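Local coordinates for protein OLD nuclease (Thermus scotoductus, PDB 6P74) that degrades linear and supercoiled double-stranded DNA from 5' to 3', using divalent metal ions, and has a DNA-stimulated ATPase activity, at residues F473-L483 with A511-Q521. Sequence-based numbering, arbitrary orientation.
Sequences FVVQPSLEAAL and ALRPFVEAIRQ
Phe473 lays one ring face on helix 513-521: Ala518 CA stands 3.7 Å from the centroid of the Phe473 ring and 9° off its normal, a CH-pi contact, while Ala518 CB touches Phe473 CG. With CG anti to the carbonyl carbon, the ring reaches along the helix as far as Gln521, whose OE1 lies 3.4 Å from Phe473 CZ at the ring edge, the amide plane turned 74° from the ring; Gln521 NE2 is hydrogen-bonded to Glu470 O. One turn before Ala518, Pro514 CB lies 3.5 Å from Val474 O. The axes of 473-475 and 513-521 run nearly antiparallel, at 152° and 7.1 Å. The helix thus lies against 472-475, an outermost strand of the four-stranded parallel sheet of the Toprim domain, which pairs with strand 426-431, the carrier of Asp431 of the samarium site. Ala511, beyond the strand's end, sets CB 3.8 Å from Ala482 CB, and a water 2.9 Å from Ala511 O donates to that carbonyl. Deeper in, Leu479 CD1 meets Leu512 CD1 at 3.7 Å and lies over a face of the Phe515 ring, offset toward the rim, a CH-pi contact. Leu479 also packs on Asp381, a probable metal ligand, and its neighbour Glu480 binds the samarium ion.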
loop_
_atom_site.group_PDB
_atom_site.type_symbol
_atom_site.label_atom_id
_atom_site.label_comp_id
_atom_site.label_asym_id
_atom_site.label_seq_id
_atom_site.Cartn_x
_atom_site.Cartn_y
_atom_site.Cartn_z
ATOM N N PHE A 473 -21.840 28.424 28.472
ATOM C CA PHE A 473 -22.362 29.788 28.467
ATOM C C PHE A 473 -23.883 29.743 28.571
ATOM O O PHE A 473 -24.529 28.970 27.860
ATOM C CB PHE A 473 -21.907 30.521 27.201
ATOM C CG PHE A 473 -20.411 30.691 27.125
ATOM C CD1 PHE A 473 -19.589 29.609 26.849
ATOM C CD2 PHE A 473 -19.825 31.909 27.413
ATOM C CE1 PHE A 473 -18.206 29.745 26.823
ATOM C CE2 PHE A 473 -18.439 32.066 27.365
ATOM C CZ PHE A 473 -17.629 30.984 27.064
ATOM N N VAL A 474 -24.460 30.560 29.453
ATOM C CA VAL A 474 -25.897 30.517 29.683
ATOM C C VAL A 474 -26.510 31.840 29.250
ATOM O O VAL A 474 -26.152 32.897 29.778
ATOM C CB VAL A 474 -26.244 30.208 31.139
ATOM C CG1 VAL A 474 -27.758 30.126 31.261
ATOM C CG2 VAL A 474 -25.573 28.863 31.585
ATOM N N VAL A 475 -27.440 31.784 28.297
ATOM C CA VAL A 475 -28.184 32.981 27.898
ATOM C C VAL A 475 -29.357 33.166 28.855
ATOM O O VAL A 475 -30.249 32.316 28.915
ATOM C CB VAL A 475 -28.678 32.883 26.449
ATOM C CG1 VAL A 475 -29.375 34.205 26.082
ATOM C CG2 VAL A 475 -27.535 32.604 25.511
ATOM N N GLN A 476 -29.355 34.275 29.600
ATOM C CA GLN A 476 -30.340 34.624 30.635
ATOM C C GLN A 476 -31.282 35.708 30.133
ATOM O O GLN A 476 -30.806 36.800 29.777
ATOM C CB GLN A 476 -29.619 35.153 31.875
ATOM C CG GLN A 476 -28.507 34.283 32.371
ATOM C CD GLN A 476 -28.094 34.694 33.752
ATOM O OE1 GLN A 476 -27.233 35.551 33.913
ATOM N NE2 GLN A 476 -28.741 34.124 34.765
ATOM N N PRO A 477 -32.602 35.498 30.145
ATOM C CA PRO A 477 -33.252 34.231 30.470
ATOM C C PRO A 477 -33.263 33.282 29.284
ATOM O O PRO A 477 -33.378 32.084 29.507
ATOM C CB PRO A 477 -34.681 34.634 30.837
ATOM C CG PRO A 477 -34.906 35.950 30.108
ATOM C CD PRO A 477 -33.555 36.634 30.143
ATOM N N SER A 478 -33.142 33.801 28.062
ATOM C CA SER A 478 -33.177 32.957 26.868
ATOM C C SER A 478 -32.721 33.772 25.672
ATOM O O SER A 478 -32.800 35.001 25.682
ATOM C CB SER A 478 -34.585 32.425 26.593
ATOM O OG SER A 478 -35.451 33.519 26.311
ATOM N N LEU A 479 -32.298 33.067 24.619
ATOM C CA LEU A 479 -31.901 33.744 23.385
ATOM C C LEU A 479 -33.070 34.497 22.779
ATOM O O LEU A 479 -32.899 35.608 22.257
ATOM C CB LEU A 479 -31.320 32.747 22.371
ATOM C CG LEU A 479 -30.798 33.322 21.042
ATOM C CD1 LEU A 479 -29.598 34.188 21.238
ATOM C CD2 LEU A 479 -30.488 32.234 19.972
ATOM N N GLU A 480 -34.274 33.915 22.840
ATOM C CA GLU A 480 -35.449 34.627 22.348
ATOM C C GLU A 480 -35.610 35.967 23.047
ATOM O O GLU A 480 -35.919 36.976 22.407
ATOM C CB GLU A 480 -36.721 33.806 22.538
ATOM C CG GLU A 480 -36.779 32.525 21.766
ATOM C CD GLU A 480 -36.270 31.361 22.575
ATOM O OE1 GLU A 480 -35.377 31.606 23.424
ATOM O OE2 GLU A 480 -36.784 30.232 22.378
ATOM N N ALA A 481 -35.421 35.997 24.367
ATOM C CA ALA A 481 -35.564 37.262 25.072
ATOM C C ALA A 481 -34.408 38.201 24.745
ATOM O O ALA A 481 -34.616 39.407 24.568
ATOM C CB ALA A 481 -35.674 37.023 26.580
ATOM N N ALA A 482 -33.186 37.668 24.635
ATOM C CA ALA A 482 -32.059 38.518 24.248
ATOM C C ALA A 482 -32.271 39.156 22.874
ATOM O O ALA A 482 -31.857 40.305 22.649
ATOM C CB ALA A 482 -30.762 37.709 24.274
ATOM N N LEU A 483 -32.919 38.440 21.946
ATOM C CA LEU A 483 -33.140 38.974 20.611
ATOM C C LEU A 483 -34.386 39.847 20.502
ATOM O O LEU A 483 -34.539 40.536 19.490
ATOM C CB LEU A 483 -33.242 37.847 19.568
ATOM C CG LEU A 483 -31.962 37.050 19.291
ATOM C CD1 LEU A 483 -32.267 35.895 18.333
ATOM C CD2 LEU A 483 -30.800 37.921 18.785
ATOM N N ALA A 511 -27.365 40.753 27.497
ATOM C CA ALA A 511 -28.234 39.558 27.374
ATOM C C ALA A 511 -27.674 38.623 26.295
ATOM O O ALA A 511 -27.702 37.395 26.504
ATOM C CB ALA A 511 -29.648 39.982 27.060
ATOM N N LEU A 512 -27.189 39.195 25.188
ATOM C CA LEU A 512 -26.630 38.410 24.092
ATOM C C LEU A 512 -25.170 38.012 24.309
ATOM O O LEU A 512 -24.680 37.089 23.639
ATOM C CB LEU A 512 -26.751 39.219 22.805
ATOM C CG LEU A 512 -26.856 38.538 21.456
ATOM C CD1 LEU A 512 -27.756 37.329 21.497
ATOM C CD2 LEU A 512 -27.443 39.572 20.526
ATOM N N ARG A 513 -24.480 38.682 25.228
ATOM C CA ARG A 513 -23.045 38.482 25.406
ATOM C C ARG A 513 -22.634 37.030 25.603
ATOM O O ARG A 513 -21.646 36.614 24.979
ATOM C CB ARG A 513 -22.573 39.336 26.590
ATOM C CG ARG A 513 -21.139 39.063 27.029
ATOM C CD ARG A 513 -20.794 39.835 28.304
ATOM N NE ARG A 513 -20.741 41.271 28.059
ATOM C CZ ARG A 513 -20.898 42.174 29.017
ATOM N NH1 ARG A 513 -21.147 41.764 30.258
ATOM N NH2 ARG A 513 -20.828 43.468 28.742
ATOM N N PRO A 514 -23.308 36.213 26.422
ATOM C CA PRO A 514 -22.841 34.828 26.584
ATOM C C PRO A 514 -22.917 34.042 25.289
ATOM O O PRO A 514 -22.106 33.130 25.085
ATOM C CB PRO A 514 -23.768 34.265 27.682
ATOM C CG PRO A 514 -24.286 35.555 28.408
ATOM C CD PRO A 514 -24.512 36.459 27.233
ATOM N N PHE A 515 -23.827 34.417 24.379
ATOM C CA PHE A 515 -23.928 33.719 23.104
ATOM C C PHE A 515 -22.746 34.051 22.214
ATOM O O PHE A 515 -22.126 33.153 21.645
ATOM C CB PHE A 515 -25.242 34.064 22.397
ATOM C CG PHE A 515 -25.646 33.058 21.358
ATOM C CD1 PHE A 515 -26.112 31.809 21.726
ATOM C CD2 PHE A 515 -25.571 33.354 20.025
ATOM C CE1 PHE A 515 -26.480 30.865 20.772
ATOM C CE2 PHE A 515 -25.945 32.417 19.070
ATOM C CZ PHE A 515 -26.384 31.161 19.447
ATOM N N VAL A 516 -22.405 35.337 22.076
ATOM C CA VAL A 516 -21.295 35.617 21.176
ATOM C C VAL A 516 -19.965 35.234 21.843
ATOM O O VAL A 516 -19.042 34.772 21.164
ATOM C CB VAL A 516 -21.338 37.079 20.632
ATOM C CG1 VAL A 516 -22.612 37.794 20.995
ATOM C CG2 VAL A 516 -20.111 37.890 20.962
ATOM N N GLU A 517 -19.858 35.338 23.172
ATOM C CA GLU A 517 -18.632 34.876 23.806
ATOM C C GLU A 517 -18.460 33.365 23.661
ATOM O O GLU A 517 -17.330 32.893 23.463
ATOM C CB GLU A 517 -18.588 35.318 25.270
ATOM C CG GLU A 517 -17.520 36.383 25.495
ATOM C CD GLU A 517 -16.199 36.018 24.814
ATOM O OE1 GLU A 517 -15.686 36.867 24.038
ATOM O OE2 GLU A 517 -15.662 34.903 25.069
ATOM N N ALA A 518 -19.549 32.591 23.721
ATOM C CA ALA A 518 -19.438 31.164 23.423
ATOM C C ALA A 518 -18.802 30.937 22.056
ATOM O O ALA A 518 -17.911 30.080 21.900
ATOM C CB ALA A 518 -20.809 30.494 23.483
ATOM N N ILE A 519 -19.239 31.708 21.048
ATOM C CA ILE A 519 -18.718 31.535 19.691
ATOM C C ILE A 519 -17.256 31.967 19.613
ATOM O O ILE A 519 -16.436 31.316 18.947
ATOM C CB ILE A 519 -19.607 32.279 18.679
ATOM C CG1 ILE A 519 -20.930 31.527 18.522
ATOM C CG2 ILE A 519 -18.929 32.346 17.304
ATOM C CD1 ILE A 519 -22.078 32.383 18.147
ATOM N N ARG A 520 -16.894 33.037 20.328
ATOM C CA ARG A 520 -15.494 33.456 20.378
ATOM C C ARG A 520 -14.617 32.396 21.046
ATOM O O ARG A 520 -13.477 32.179 20.634
ATOM C CB ARG A 520 -15.354 34.799 21.114
ATOM C CG ARG A 520 -15.920 35.995 20.380
ATOM C CD ARG A 520 -15.549 37.291 21.084
ATOM N NE ARG A 520 -16.232 38.430 20.491
ATOM C CZ ARG A 520 -15.791 39.073 19.429
ATOM N NH1 ARG A 520 -14.655 38.702 18.857
ATOM N NH2 ARG A 520 -16.486 40.084 18.934
ATOM N N GLN A 521 -15.120 31.734 22.094
ATOM C CA GLN A 521 -14.309 30.702 22.749
ATOM C C GLN A 521 -14.112 29.488 21.842
ATOM O O GLN A 521 -12.991 28.968 21.712
ATOM C CB GLN A 521 -14.940 30.283 24.081
ATOM C CG GLN A 521 -14.146 29.153 24.818
ATOM C CD GLN A 521 -14.446 29.104 26.329
ATOM O OE1 GLN A 521 -14.358 30.116 27.024
ATOM N NE2 GLN A 521 -14.817 27.930 26.828
HETATM O O HOH W 1 -27.810 36.256 29.213
#